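Local structure of putative glucoamylase (4GL3) at residues F59-A63 with F129-L134; I65-E69 with A136-F141; S214-K218 with D266-Y271; M275-L280 with S332-A336; N282-C286 with E298-L303. The protein probably hydrolyses glycosidic bonds in the manner of a glucoamylase, as a member of the six-hairpin glycosidase clan would. All coordinates share one frame; numbering follows the deposited sequence.

Contact 1 of 5, residues F59-A63 with F129-L134; sequences FGVMA and FMFEGL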
# COMPACT_ATOMS: atom_id res chain seq x y z
N PHE A 59 -6.57 0.08 0.35
CA PHE A 59 -6.17 0.44 -1.03
C PHE A 59 -7.42 0.55 -1.92
O PHE A 59 -7.51 1.42 -2.79
CB PHE A 59 -5.20 -0.58 -1.62
CG PHE A 59 -3.92 -0.74 -0.84
CD1 PHE A 59 -3.48 0.22 0.08
CD2 PHE A 59 -3.12 -1.87 -1.05
CE1 PHE A 59 -2.29 0.04 0.77
CE2 PHE A 59 -1.93 -2.03 -0.37
CZ PHE A 59 -1.52 -1.08 0.54
N GLY A 60 -8.36 -0.34 -1.68
CA GLY A 60 -9.64 -0.39 -2.38
C GLY A 60 -10.42 0.92 -2.21
O GLY A 60 -10.98 1.43 -3.17
N VAL A 61 -10.45 1.45 -0.99
CA VAL A 61 -11.05 2.74 -0.71
C VAL A 61 -10.44 3.83 -1.61
O VAL A 61 -11.15 4.62 -2.21
CB VAL A 61 -10.92 3.07 0.79
CG1 VAL A 61 -11.11 4.57 1.08
CG2 VAL A 61 -11.90 2.19 1.58
N MSE A 62 -9.13 3.85 -1.73
CA MSE A 62 -8.47 4.79 -2.61
C MSE A 62 -8.80 4.51 -4.09
O MSE A 62 -8.99 5.45 -4.86
CB MSE A 62 -6.97 4.82 -2.37
CG MSE A 62 -6.63 5.36 -0.97
SE MSE A 62 -4.77 5.45 -0.44
CE MSE A 62 -4.51 3.75 0.51
N ALA A 63 -8.88 3.23 -4.46
CA ALA A 63 -9.28 2.83 -5.80
C ALA A 63 -10.69 3.33 -6.15
O ALA A 63 -10.95 3.75 -7.29
CB ALA A 63 -9.18 1.32 -5.98
N PHE A 129 -2.95 1.32 6.93
CA PHE A 129 -3.21 1.40 5.50
C PHE A 129 -4.70 1.66 5.24
O PHE A 129 -5.07 2.46 4.33
CB PHE A 129 -2.73 0.15 4.78
CG PHE A 129 -1.25 -0.10 4.89
CD1 PHE A 129 -0.32 0.96 4.92
CD2 PHE A 129 -0.78 -1.39 4.89
CE1 PHE A 129 1.07 0.70 4.98
CE2 PHE A 129 0.59 -1.66 4.98
CZ PHE A 129 1.50 -0.62 5.05
N MSE A 130 -5.56 1.10 6.09
CA MSE A 130 -7.00 1.43 6.01
C MSE A 130 -7.20 2.93 6.31
O MSE A 130 -7.93 3.60 5.58
CB MSE A 130 -7.88 0.52 6.89
CG MSE A 130 -9.33 1.02 6.97
SE MSE A 130 -10.24 0.91 5.27
CE MSE A 130 -10.38 -0.97 5.17
N PHE A 131 -6.59 3.45 7.38
CA PHE A 131 -6.75 4.88 7.73
C PHE A 131 -6.14 5.79 6.67
O PHE A 131 -6.61 6.87 6.43
CB PHE A 131 -6.22 5.18 9.14
CG PHE A 131 -7.21 4.80 10.24
CD1 PHE A 131 -8.40 5.44 10.33
CD2 PHE A 131 -6.96 3.74 11.08
CE1 PHE A 131 -9.37 5.07 11.26
CE2 PHE A 131 -7.89 3.37 12.05
CZ PHE A 131 -9.10 4.04 12.12
N GLU A 132 -5.06 5.35 6.03
CA GLU A 132 -4.49 6.12 4.90
C GLU A 132 -5.57 6.37 3.84
O GLU A 132 -5.88 7.51 3.47
CB GLU A 132 -3.25 5.38 4.36
CG GLU A 132 -2.49 6.11 3.25
CD GLU A 132 -1.30 5.30 2.74
OE1 GLU A 132 -1.09 4.13 3.15
OE2 GLU A 132 -0.55 5.83 1.92
N GLY A 133 -6.26 5.32 3.44
CA GLY A 133 -7.41 5.48 2.58
C GLY A 133 -8.60 6.24 3.15
O GLY A 133 -9.16 7.08 2.47
N LEU A 134 -9.00 5.97 4.40
CA LEU A 134 -10.17 6.62 4.97
C LEU A 134 -9.92 8.12 5.14
O LEU A 134 -10.84 8.92 4.94
CB LEU A 134 -10.65 5.98 6.27
CG LEU A 134 -11.19 4.52 6.24
CD1 LEU A 134 -11.56 4.08 7.69
CD2 LEU A 134 -12.37 4.35 5.28
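Met62 and Gly133 mark the closest backbone approach of two nearly parallel helical segments, their CA atoms 5.3 Å apart and the segment axes 7.9 Å apart at a crossing angle of 19°. Glycine suits this place because a CB would point toward the other helix, tight against Val61 CG1 and close to Met62 CG. The bare backbone is instead covered from two directions. Val61, with CG1 anti to the backbone N (chi1 162°), lays that methyl 3.5 Å from Gly133 O, while its CG2 turns to Met130 SE and to Leu134 CD2, both a looser fit. Met62, a selenomethionine, brings CG to 3.6 Å from Gly133 CA. A bend about the CG-SE bond brings CE alongside the glycine, where it also meets Glu132 CG at 4.1 Å. A long, flexible, apolar chain follows such a surface well. Glu132 meets Met62 CE chiefly through CG; its carboxylate is taken up by a hydrogen bond from Gly258 N to OE2. Further along, the Phe59 and Phe129 side chains extend in the same direction, one beside the other, Phe59 CE1 coming 4.0 Å from Phe129 CB, with the ring planes inclined at 41°. Tyr254 meets both rings, and a bound Tris molecule, probably from the crystallisation liquor, lies about 4 Å from the Phe129 side chain and may mark a pocket. Near-parallel packing of helices 54-69 and 124-140, buried close to the centre of the chain, is consistent with the alpha/alpha toroid of six-hairpin glycosidases.

Contact 2 of 5, residues I65-E69 with A136-F141; sequences IVGIE and AAHQYF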
# COMPACT_ATOMS: atom_id res chain seq x y z
N ILE A 65 -12.09 6.13 -5.09
CA ILE A 65 -11.95 7.56 -5.38
C ILE A 65 -11.37 7.77 -6.80
O ILE A 65 -11.90 8.59 -7.57
CB ILE A 65 -11.09 8.30 -4.33
CG1 ILE A 65 -11.68 8.11 -2.91
CG2 ILE A 65 -10.98 9.79 -4.69
CD1 ILE A 65 -10.67 8.41 -1.79
N VAL A 66 -10.35 6.99 -7.15
CA VAL A 66 -9.76 7.01 -8.51
C VAL A 66 -10.83 6.71 -9.55
O VAL A 66 -11.01 7.42 -10.54
CB VAL A 66 -8.56 6.03 -8.62
CG1 VAL A 66 -8.04 5.92 -10.07
CG2 VAL A 66 -7.42 6.45 -7.68
N GLY A 67 -11.61 5.67 -9.28
CA GLY A 67 -12.69 5.24 -10.19
C GLY A 67 -13.79 6.27 -10.43
O GLY A 67 -14.30 6.38 -11.55
N ILE A 68 -14.15 7.02 -9.39
CA ILE A 68 -15.11 8.10 -9.56
C ILE A 68 -14.53 9.17 -10.49
O ILE A 68 -15.18 9.59 -11.43
CB ILE A 68 -15.51 8.80 -8.23
CG1 ILE A 68 -16.27 7.83 -7.31
CG2 ILE A 68 -16.37 10.01 -8.54
CD1 ILE A 68 -16.36 8.31 -5.86
N GLU A 69 -13.31 9.61 -10.19
CA GLU A 69 -12.64 10.65 -10.96
C GLU A 69 -12.35 10.22 -12.40
O GLU A 69 -12.35 11.06 -13.27
CB GLU A 69 -11.34 11.08 -10.25
CG GLU A 69 -11.64 11.88 -8.99
CD GLU A 69 -12.36 13.19 -9.28
OE1 GLU A 69 -11.88 13.95 -10.16
OE2 GLU A 69 -13.39 13.46 -8.65
N ALA A 136 -8.03 10.09 3.19
CA ALA A 136 -8.22 10.56 1.82
C ALA A 136 -9.71 10.65 1.51
O ALA A 136 -10.18 11.68 1.02
CB ALA A 136 -7.50 9.67 0.80
N ALA A 137 -10.47 9.61 1.82
CA ALA A 137 -11.93 9.63 1.55
C ALA A 137 -12.64 10.74 2.32
O ALA A 137 -13.50 11.43 1.78
CB ALA A 137 -12.56 8.26 1.83
N HIS A 138 -12.27 10.95 3.59
CA HIS A 138 -12.79 12.08 4.39
C HIS A 138 -12.60 13.43 3.68
O HIS A 138 -13.46 14.28 3.72
CB HIS A 138 -12.12 12.12 5.79
CG HIS A 138 -12.71 13.14 6.71
ND1 HIS A 138 -12.29 14.46 6.72
CD2 HIS A 138 -13.67 13.05 7.66
CE1 HIS A 138 -13.01 15.14 7.60
NE2 HIS A 138 -13.85 14.31 8.19
N GLN A 139 -11.47 13.61 3.03
CA GLN A 139 -11.15 14.85 2.35
C GLN A 139 -11.75 14.93 0.96
O GLN A 139 -11.77 16.02 0.38
CB GLN A 139 -9.62 15.04 2.27
CG GLN A 139 -8.99 15.11 3.65
CD GLN A 139 -9.49 16.28 4.48
OE1 GLN A 139 -10.33 16.11 5.38
NE2 GLN A 139 -9.03 17.49 4.15
N TYR A 140 -12.25 13.81 0.42
CA TYR A 140 -12.85 13.82 -0.94
C TYR A 140 -14.37 13.98 -0.92
O TYR A 140 -14.93 14.74 -1.70
CB TYR A 140 -12.54 12.49 -1.64
CG TYR A 140 -13.11 12.40 -3.05
CD1 TYR A 140 -12.53 13.10 -4.11
CD2 TYR A 140 -14.22 11.61 -3.33
CE1 TYR A 140 -13.03 13.01 -5.40
CE2 TYR A 140 -14.74 11.53 -4.61
CZ TYR A 140 -14.13 12.23 -5.64
OH TYR A 140 -14.65 12.15 -6.86
N PHE A 141 -15.05 13.22 -0.05
CA PHE A 141 -16.53 13.24 0.05
C PHE A 141 -17.07 14.41 0.87
O PHE A 141 -17.62 14.20 1.97
CB PHE A 141 -17.06 11.91 0.59
CG PHE A 141 -16.80 10.76 -0.34
CD1 PHE A 141 -17.58 10.59 -1.45
CD2 PHE A 141 -15.76 9.91 -0.12
CE1 PHE A 141 -17.33 9.56 -2.34
CE2 PHE A 141 -15.51 8.86 -0.97
CZ PHE A 141 -16.32 8.68 -2.08
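Ile65 and Tyr140 join helices 54-69 and 124-140 towards their C-terminal ends, in what is probably the alpha/alpha toroid of a six-hairpin glycosidase. The axes of the short segments are 12.1 Å apart here, at 34°, and large side chains bridge that width. Ile65 keeps CG1 beside its own N (chi1 -57°), which leaves CG2 anti to it and over the centre of the Tyr140 ring, 3.7 Å from the centroid, in a CH-pi contact. The other branch of Ile65 runs out to CD1, which rests 3.8 Å from Ala137 CA, and the small alanine leaves room for it. Ile68 CD1 touches both aromatics, at 3.8 Å from Phe141 CZ and from Tyr140 CE2. The rings themselves are packed together, Tyr140 CD2 standing over the centre of the Phe141 face. Leu399 of helix 395-401 also touches Ile65 and Tyr140, while Met82 of helix 75-90 touches Phe141. Tyrosine suits this edge, its ring among apolar groups and its hydroxyl reaching the more exposed Glu69. Tyr140 OH donates to the anti lone pair of Glu69 OE2, 2.6 Å away; that oxygen lies in the ring plane, and the carboxylate is turned 81° from it.

Contact 3 of 5, residues S214-K218 with D266-Y271; sequences SVYHK and DRYADY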
# COMPACT_ATOMS: atom_id res chain seq x y z
N SER A 214 9.68 11.04 20.52
CA SER A 214 10.77 10.11 20.78
C SER A 214 10.44 8.65 20.31
O SER A 214 11.36 7.86 20.04
CB SER A 214 11.12 10.15 22.27
OG SER A 214 9.98 9.63 22.99
N VAL A 215 9.15 8.32 20.18
CA VAL A 215 8.72 7.04 19.65
C VAL A 215 9.19 6.91 18.20
O VAL A 215 9.66 5.83 17.77
CB VAL A 215 7.18 6.85 19.81
CG1 VAL A 215 6.60 5.66 19.03
CG2 VAL A 215 6.77 6.77 21.30
N TYR A 216 9.08 7.99 17.44
CA TYR A 216 9.56 8.00 16.06
C TYR A 216 11.10 7.98 16.02
O TYR A 216 11.71 7.13 15.36
CB TYR A 216 9.06 9.26 15.32
CG TYR A 216 9.43 9.37 13.87
CD1 TYR A 216 8.98 8.46 12.96
CD2 TYR A 216 10.20 10.42 13.42
CE1 TYR A 216 9.27 8.58 11.63
CE2 TYR A 216 10.52 10.54 12.10
CZ TYR A 216 10.05 9.62 11.20
OH TYR A 216 10.37 9.73 9.85
N HIS A 217 11.73 8.93 16.70
CA HIS A 217 13.18 9.10 16.57
C HIS A 217 14.01 7.94 17.16
O HIS A 217 15.02 7.57 16.59
CB HIS A 217 13.61 10.46 17.15
CG HIS A 217 13.03 11.61 16.40
ND1 HIS A 217 13.39 11.89 15.09
CD2 HIS A 217 12.09 12.51 16.74
CE1 HIS A 217 12.71 12.95 14.68
NE2 HIS A 217 11.92 13.35 15.66
N LYS A 218 13.55 7.34 18.26
CA LYS A 218 14.26 6.18 18.86
C LYS A 218 13.76 4.82 18.40
O LYS A 218 14.52 3.88 18.37
CB LYS A 218 14.15 6.22 20.37
CG LYS A 218 14.86 7.41 20.97
CD LYS A 218 14.71 7.35 22.48
CE LYS A 218 15.67 8.27 23.20
NZ LYS A 218 15.03 9.62 23.33
N ASP A 266 12.71 14.75 6.26
CA ASP A 266 12.82 14.85 7.73
C ASP A 266 14.31 14.90 8.01
O ASP A 266 15.10 15.11 7.07
CB ASP A 266 12.08 13.73 8.46
CG ASP A 266 12.67 12.35 8.22
OD1 ASP A 266 13.72 12.24 7.54
OD2 ASP A 266 12.03 11.36 8.66
N ARG A 267 14.72 14.75 9.27
CA ARG A 267 16.14 14.89 9.58
C ARG A 267 16.96 13.70 9.05
O ARG A 267 18.11 13.77 9.10
CB ARG A 267 16.39 15.09 11.09
CG ARG A 267 16.14 13.86 11.96
CD ARG A 267 16.61 14.07 13.41
NE ARG A 267 15.62 14.83 14.19
CZ ARG A 267 15.46 14.76 15.52
NH1 ARG A 267 16.21 13.97 16.30
NH2 ARG A 267 14.51 15.50 16.11
N TYR A 268 16.33 12.62 8.61
CA TYR A 268 17.03 11.43 8.16
C TYR A 268 17.12 11.34 6.65
O TYR A 268 18.10 10.86 6.15
CB TYR A 268 16.32 10.17 8.68
CG TYR A 268 16.11 10.22 10.19
CD1 TYR A 268 17.19 10.21 11.05
CD2 TYR A 268 14.86 10.36 10.73
CE1 TYR A 268 17.02 10.32 12.42
CE2 TYR A 268 14.68 10.45 12.10
CZ TYR A 268 15.77 10.47 12.93
OH TYR A 268 15.58 10.58 14.28
N ALA A 269 16.10 11.75 5.90
CA ALA A 269 16.17 11.58 4.45
C ALA A 269 15.33 12.57 3.65
O ALA A 269 14.38 13.21 4.17
CB ALA A 269 15.76 10.16 4.06
N ASP A 270 15.70 12.66 2.38
CA ASP A 270 14.87 13.25 1.32
C ASP A 270 14.12 12.09 0.71
O ASP A 270 14.70 11.23 0.04
CB ASP A 270 15.76 13.95 0.31
CG ASP A 270 15.03 14.44 -0.93
OD1 ASP A 270 13.92 13.98 -1.24
OD2 ASP A 270 15.60 15.28 -1.61
N TYR A 271 12.82 12.04 0.96
CA TYR A 271 12.04 10.85 0.61
C TYR A 271 11.82 10.70 -0.87
O TYR A 271 11.67 9.59 -1.36
CB TYR A 271 10.75 10.75 1.41
CG TYR A 271 11.10 10.40 2.84
CD1 TYR A 271 11.39 9.09 3.20
CD2 TYR A 271 11.26 11.38 3.82
CE1 TYR A 271 11.79 8.76 4.49
CE2 TYR A 271 11.64 11.06 5.12
CZ TYR A 271 11.92 9.74 5.44
OH TYR A 271 12.34 9.42 6.72
O HOH W 1 17.49 8.21 15.14
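Asp266 OD2 accepts a hydrogen bond from Tyr216 OH at 2.6 Å, met nearly along its C-O direction, and a second from Tyr271 OH at 2.8 Å, on the syn side but tilted out of the carboxylate plane. The other oxygen is equally engaged: OD1 takes the backbone N-H groups of Tyr268 and Ala269, the first forming an Asx turn. With chi1 at 66°, the carboxylate sits between its own N and carbonyl carbon, facing the N-H groups of its turn. A short aspartate suits the place, able to fold back on the loop while reaching helix 213-220. Were an alanine here, the two loop N-H groups and the tyrosine hydroxyls would probably lose this acceptor and the turn would loosen. Tyr216 OH has a further partner in His197 NE2. Beside this, His217 ND1 and Tyr268 OH share a hydrogen bond of 2.7 Å in which either may donate. Tyr268 OH also lies 3.2 Å from water 1, which donates to His217 O. The Arg267 guanidinium lies flat on the His217 ring, centres 3.6 Å apart and planes at 15°, while Tyr216 CD2 approaches the opposite face. Arg267 CG lies over the centre of one face of the Tyr268 ring. Four donors on one carboxylate suggest that Asp266 ties its own turn to helix 213-220 and to the start of helix 271-288, and the stacked arginine is likely to disfavour a second positive charge on His217.

Contact 4 of 5, residues M275-L280 with S332-A336; sequences MKAHTL and SIPYA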
# COMPACT_ATOMS: atom_id res chain seq x y z
N MSE A 275 12.75 7.19 -2.88
CA MSE A 275 11.81 6.39 -3.70
C MSE A 275 12.42 6.18 -5.10
O MSE A 275 12.37 5.07 -5.65
CB MSE A 275 10.43 7.03 -3.82
CG MSE A 275 9.70 7.28 -2.55
SE MSE A 275 9.82 5.84 -1.29
CE MSE A 275 10.06 6.89 0.34
N LYS A 276 13.03 7.23 -5.64
CA LYS A 276 13.72 7.14 -6.92
C LYS A 276 14.91 6.21 -6.87
O LYS A 276 15.07 5.38 -7.75
CB LYS A 276 14.17 8.52 -7.42
CG LYS A 276 12.97 9.41 -7.75
CD LYS A 276 13.33 10.68 -8.52
CE LYS A 276 12.04 11.35 -9.01
NZ LYS A 276 12.16 12.83 -9.00
N ALA A 277 15.75 6.35 -5.84
CA ALA A 277 16.95 5.51 -5.68
C ALA A 277 16.55 4.05 -5.59
O ALA A 277 17.09 3.21 -6.30
CB ALA A 277 17.78 5.92 -4.45
N HIS A 278 15.61 3.73 -4.73
CA HIS A 278 15.19 2.35 -4.56
C HIS A 278 14.64 1.76 -5.86
O HIS A 278 15.00 0.64 -6.25
CB HIS A 278 14.16 2.25 -3.46
CG HIS A 278 13.85 0.86 -3.02
ND1 HIS A 278 13.00 0.60 -1.97
CD2 HIS A 278 14.27 -0.35 -3.47
CE1 HIS A 278 12.89 -0.71 -1.80
NE2 HIS A 278 13.66 -1.31 -2.70
N THR A 279 13.78 2.51 -6.53
CA THR A 279 13.24 2.06 -7.83
C THR A 279 14.34 1.80 -8.86
O THR A 279 14.32 0.78 -9.56
CB THR A 279 12.22 3.09 -8.35
OG1 THR A 279 11.17 3.22 -7.38
CG2 THR A 279 11.67 2.72 -9.75
N LEU A 280 15.31 2.69 -8.95
CA LEU A 280 16.33 2.58 -10.03
C LEU A 280 17.34 1.50 -9.71
O LEU A 280 17.82 0.81 -10.58
CB LEU A 280 17.02 3.93 -10.28
CG LEU A 280 16.11 4.98 -10.94
CD1 LEU A 280 16.90 6.22 -11.36
CD2 LEU A 280 15.42 4.38 -12.16
N SER A 332 5.64 1.96 -9.23
CA SER A 332 6.75 2.87 -9.11
C SER A 332 6.74 3.95 -10.21
O SER A 332 7.70 4.72 -10.31
CB SER A 332 8.08 2.08 -9.12
OG SER A 332 8.32 1.50 -7.82
N ILE A 333 5.67 3.98 -11.01
CA ILE A 333 5.49 4.93 -12.12
C ILE A 333 5.76 6.41 -11.75
O ILE A 333 6.43 7.08 -12.52
CB ILE A 333 4.12 4.74 -12.87
CG1 ILE A 333 4.05 5.61 -14.16
CG2 ILE A 333 2.92 4.94 -11.94
CD1 ILE A 333 3.05 5.09 -15.21
N PRO A 334 5.33 6.92 -10.57
CA PRO A 334 5.68 8.32 -10.39
C PRO A 334 7.15 8.53 -10.14
O PRO A 334 7.62 9.63 -10.24
CB PRO A 334 4.89 8.75 -9.17
CG PRO A 334 4.48 7.49 -8.48
CD PRO A 334 4.52 6.38 -9.47
N TYR A 335 7.88 7.48 -9.83
CA TYR A 335 9.29 7.63 -9.49
C TYR A 335 10.20 7.47 -10.69
O TYR A 335 11.26 8.06 -10.71
CB TYR A 335 9.68 6.64 -8.41
CG TYR A 335 8.76 6.60 -7.23
CD1 TYR A 335 8.30 7.76 -6.64
CD2 TYR A 335 8.39 5.37 -6.65
CE1 TYR A 335 7.48 7.73 -5.52
CE2 TYR A 335 7.56 5.34 -5.52
CZ TYR A 335 7.12 6.52 -4.97
OH TYR A 335 6.36 6.51 -3.83
N ALA A 336 9.81 6.67 -11.69
CA ALA A 336 10.62 6.48 -12.90
C ALA A 336 9.66 6.22 -14.05
O ALA A 336 9.56 5.08 -14.55
CB ALA A 336 11.60 5.33 -12.72
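Tyr335 extends beside Met275 in the same direction, so that Met275 CB sits over the centre of the tyrosine ring, 3.4 Å from the centroid and 9° off its normal. This CH-pi contact is extended by Met275 CG, 3.6 Å from Tyr335 CZ. The chain of this selenomethionine bends away at chi2, leaving SE in an oblique Met-aromatic contact, 5.2 Å from the centroid. Pro334 CG approaches the opposite face of the ring, and Tyr335 OH is hydrogen-bonded to Thr252 O, so a tyrosine serves both as packing surface and as donor. Through this ring helix 271-288 is packed against the turn linking helices 326-331 and 337-349, with Ala336 at the N-cap of the latter. Thr279 stands roughly perpendicular to Tyr335. Its OG1, beside its own N (chi1 -58°), donates to Met275 O at 2.8 Å, while CG2 faces the turn, meeting Ser332 CB at 3.7 Å and Ala336 CB at 4.0 Å. Ser332 OG lies 3.4 Å from Thr279 OG1, at most a weak bond, and is hydrogen-bonded to His253 NE2. Leu280 CD2 meets the same Ala336 methyl. Lys276 lays its aliphatic CG 3.7 Å from Tyr335 O and sends NZ to a salt bridge with Glu272.

Contact 5 of 5, residues N282-C286 with E298-L303; sequences NRAYC and EKCWGL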
# COMPACT_ATOMS: atom_id res chain seq x y z
N ASN A 282 16.55 -1.31 -7.95
CA ASN A 282 15.79 -2.55 -8.22
C ASN A 282 15.82 -2.87 -9.72
O ASN A 282 16.16 -3.99 -10.16
CB ASN A 282 14.37 -2.35 -7.65
CG ASN A 282 13.58 -3.63 -7.53
OD1 ASN A 282 13.05 -4.12 -8.54
ND2 ASN A 282 13.46 -4.16 -6.29
N ARG A 283 15.57 -1.84 -10.53
CA ARG A 283 15.70 -1.97 -11.97
C ARG A 283 17.11 -2.32 -12.41
O ARG A 283 17.29 -3.19 -13.26
CB ARG A 283 15.23 -0.69 -12.67
CG ARG A 283 15.42 -0.72 -14.17
CD ARG A 283 14.96 0.58 -14.81
NE ARG A 283 15.19 0.64 -16.25
CZ ARG A 283 16.31 1.09 -16.81
NH1 ARG A 283 17.31 1.51 -16.06
NH2 ARG A 283 16.43 1.14 -18.12
N ALA A 284 18.13 -1.63 -11.87
CA ALA A 284 19.52 -1.90 -12.26
C ALA A 284 19.90 -3.34 -11.91
O ALA A 284 20.61 -4.00 -12.69
CB ALA A 284 20.52 -0.91 -11.63
N TYR A 285 19.42 -3.83 -10.76
CA TYR A 285 19.67 -5.22 -10.39
C TYR A 285 19.14 -6.15 -11.50
O TYR A 285 19.83 -7.09 -11.95
CB TYR A 285 19.10 -5.61 -9.03
CG TYR A 285 19.21 -7.10 -8.78
CD1 TYR A 285 20.35 -7.65 -8.24
CD2 TYR A 285 18.20 -7.96 -9.17
CE1 TYR A 285 20.47 -9.01 -8.02
CE2 TYR A 285 18.32 -9.31 -9.00
CZ TYR A 285 19.45 -9.84 -8.42
OH TYR A 285 19.56 -11.19 -8.26
N CYS A 286 17.93 -5.86 -11.97
CA CYS A 286 17.30 -6.72 -12.96
C CYS A 286 18.03 -6.69 -14.27
O CYS A 286 18.18 -7.74 -14.95
CB CYS A 286 15.82 -6.36 -13.10
SG CYS A 286 14.83 -6.75 -11.60
N GLU A 298 15.54 -4.33 -19.33
CA GLU A 298 14.93 -3.00 -19.35
C GLU A 298 13.42 -3.07 -19.50
O GLU A 298 12.72 -2.21 -18.99
CB GLU A 298 15.51 -2.17 -20.50
CG GLU A 298 16.99 -1.89 -20.28
CD GLU A 298 17.62 -1.12 -21.41
OE1 GLU A 298 16.86 -0.56 -22.23
OE2 GLU A 298 18.87 -1.07 -21.46
N LYS A 299 12.95 -4.07 -20.22
CA LYS A 299 11.52 -4.23 -20.49
C LYS A 299 10.87 -5.05 -19.40
O LYS A 299 9.67 -5.05 -19.27
CB LYS A 299 11.34 -4.92 -21.84
CG LYS A 299 11.85 -4.07 -22.98
CD LYS A 299 11.11 -4.32 -24.28
CE LYS A 299 11.48 -3.27 -25.32
NZ LYS A 299 11.38 -1.89 -24.74
N CYS A 300 11.67 -5.74 -18.61
CA CYS A 300 11.17 -6.75 -17.72
C CYS A 300 11.96 -6.70 -16.41
O CYS A 300 12.98 -7.38 -16.25
CB CYS A 300 11.30 -8.09 -18.43
SG CYS A 300 10.46 -9.40 -17.57
N TRP A 301 11.49 -5.84 -15.50
CA TRP A 301 12.11 -5.60 -14.21
C TRP A 301 11.05 -5.39 -13.16
O TRP A 301 9.89 -5.11 -13.49
CB TRP A 301 13.02 -4.36 -14.24
CG TRP A 301 12.33 -3.05 -14.55
CD1 TRP A 301 12.04 -2.55 -15.79
CD2 TRP A 301 11.89 -2.05 -13.61
NE1 TRP A 301 11.43 -1.32 -15.68
CE2 TRP A 301 11.32 -0.99 -14.35
CE3 TRP A 301 11.89 -1.95 -12.22
CZ2 TRP A 301 10.80 0.15 -13.76
CZ3 TRP A 301 11.35 -0.84 -11.63
CH2 TRP A 301 10.81 0.20 -12.40
N GLY A 302 11.47 -5.53 -11.90
CA GLY A 302 10.64 -5.22 -10.74
C GLY A 302 10.52 -6.43 -9.85
O GLY A 302 9.77 -7.37 -10.16
N LEU A 303 11.24 -6.40 -8.72
CA LEU A 303 11.19 -7.46 -7.70
C LEU A 303 10.54 -6.97 -6.40
O LEU A 303 10.95 -5.96 -5.79
CB LEU A 303 12.61 -7.96 -7.41
CG LEU A 303 13.42 -8.52 -8.58
CD1 LEU A 303 14.85 -8.82 -8.14
CD2 LEU A 303 12.74 -9.75 -9.17
O HOH W 2 13.23 0.26 -18.25
O HOH W 3 15.10 1.38 -20.78
O HOH W 4 19.18 1.60 -19.23
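Asn282 OD1 receives the backbone N-H of Leu303 at 2.9 Å on a lone pair, in the carbonyl plane and almost straight at 172°. From the same amide, ND2 donates to Leu303 O at 3.1 Å, so the side chain pairs with both polar backbone atoms of one residue, which an asparagine can do because it carries an acceptor and a donor side by side. A leucine in its place would probably leave the N-H and carbonyl of Leu303 without these mates and weaken the hold of the helix on this loop. One residue back, Gly302 N donates a nearly straight hydrogen bond to Cys286 SG, 3.6 Å long; at the backbone angles of Gly302 a CB would be jammed against the preceding carbonyl O. The loop that follows helix 271-288 thus folds back on it before strand 305-306, side-chain-to-backbone pairing and an indole holding it to the helix's flank. Cys286 CB packs 3.6 Å from Trp301 CB, and Tyr285 CE2 lies 3.6 Å from Leu303 CD1. Arg283, extended from CG to NE, lies across one face of the Trp301 indole: Arg283 CB is 3.6 Å from Trp301 CE3, and Arg283 CG makes a CH-pi contact with the five-membered ring. The guanidinium stands nearly upright to the indole, the two planes 86° apart. Arg283 NE donates to water 2 at 2.8 Å and NH2 to water 3; these waters appear to bridge to Glu298 O and OE1 respectively.

Overall arrangement
Contacts 1 and 2 share helices 54-69 and 124-140 and follow one another along them, their centres 10 Å apart; Val61 CG1 of the first touches Ala137 CB of the second at 4.0 Å. Contacts 4 and 5 are related likewise through helix 271-288, with centres 11 Å apart and Thr279 CG2 3.8 Å from Trp301 CH2; contact 5 is nested within the loop that contact 4 closes. Contact 3 lies at the start of that same helix, its centre 21 Å from that of contact 4. Of the five, contact 1 lies nearest the chain centre, about 8 Å away, with the bound Tris about 4 Å from the Phe129 side chain; no catalytic site is assigned here.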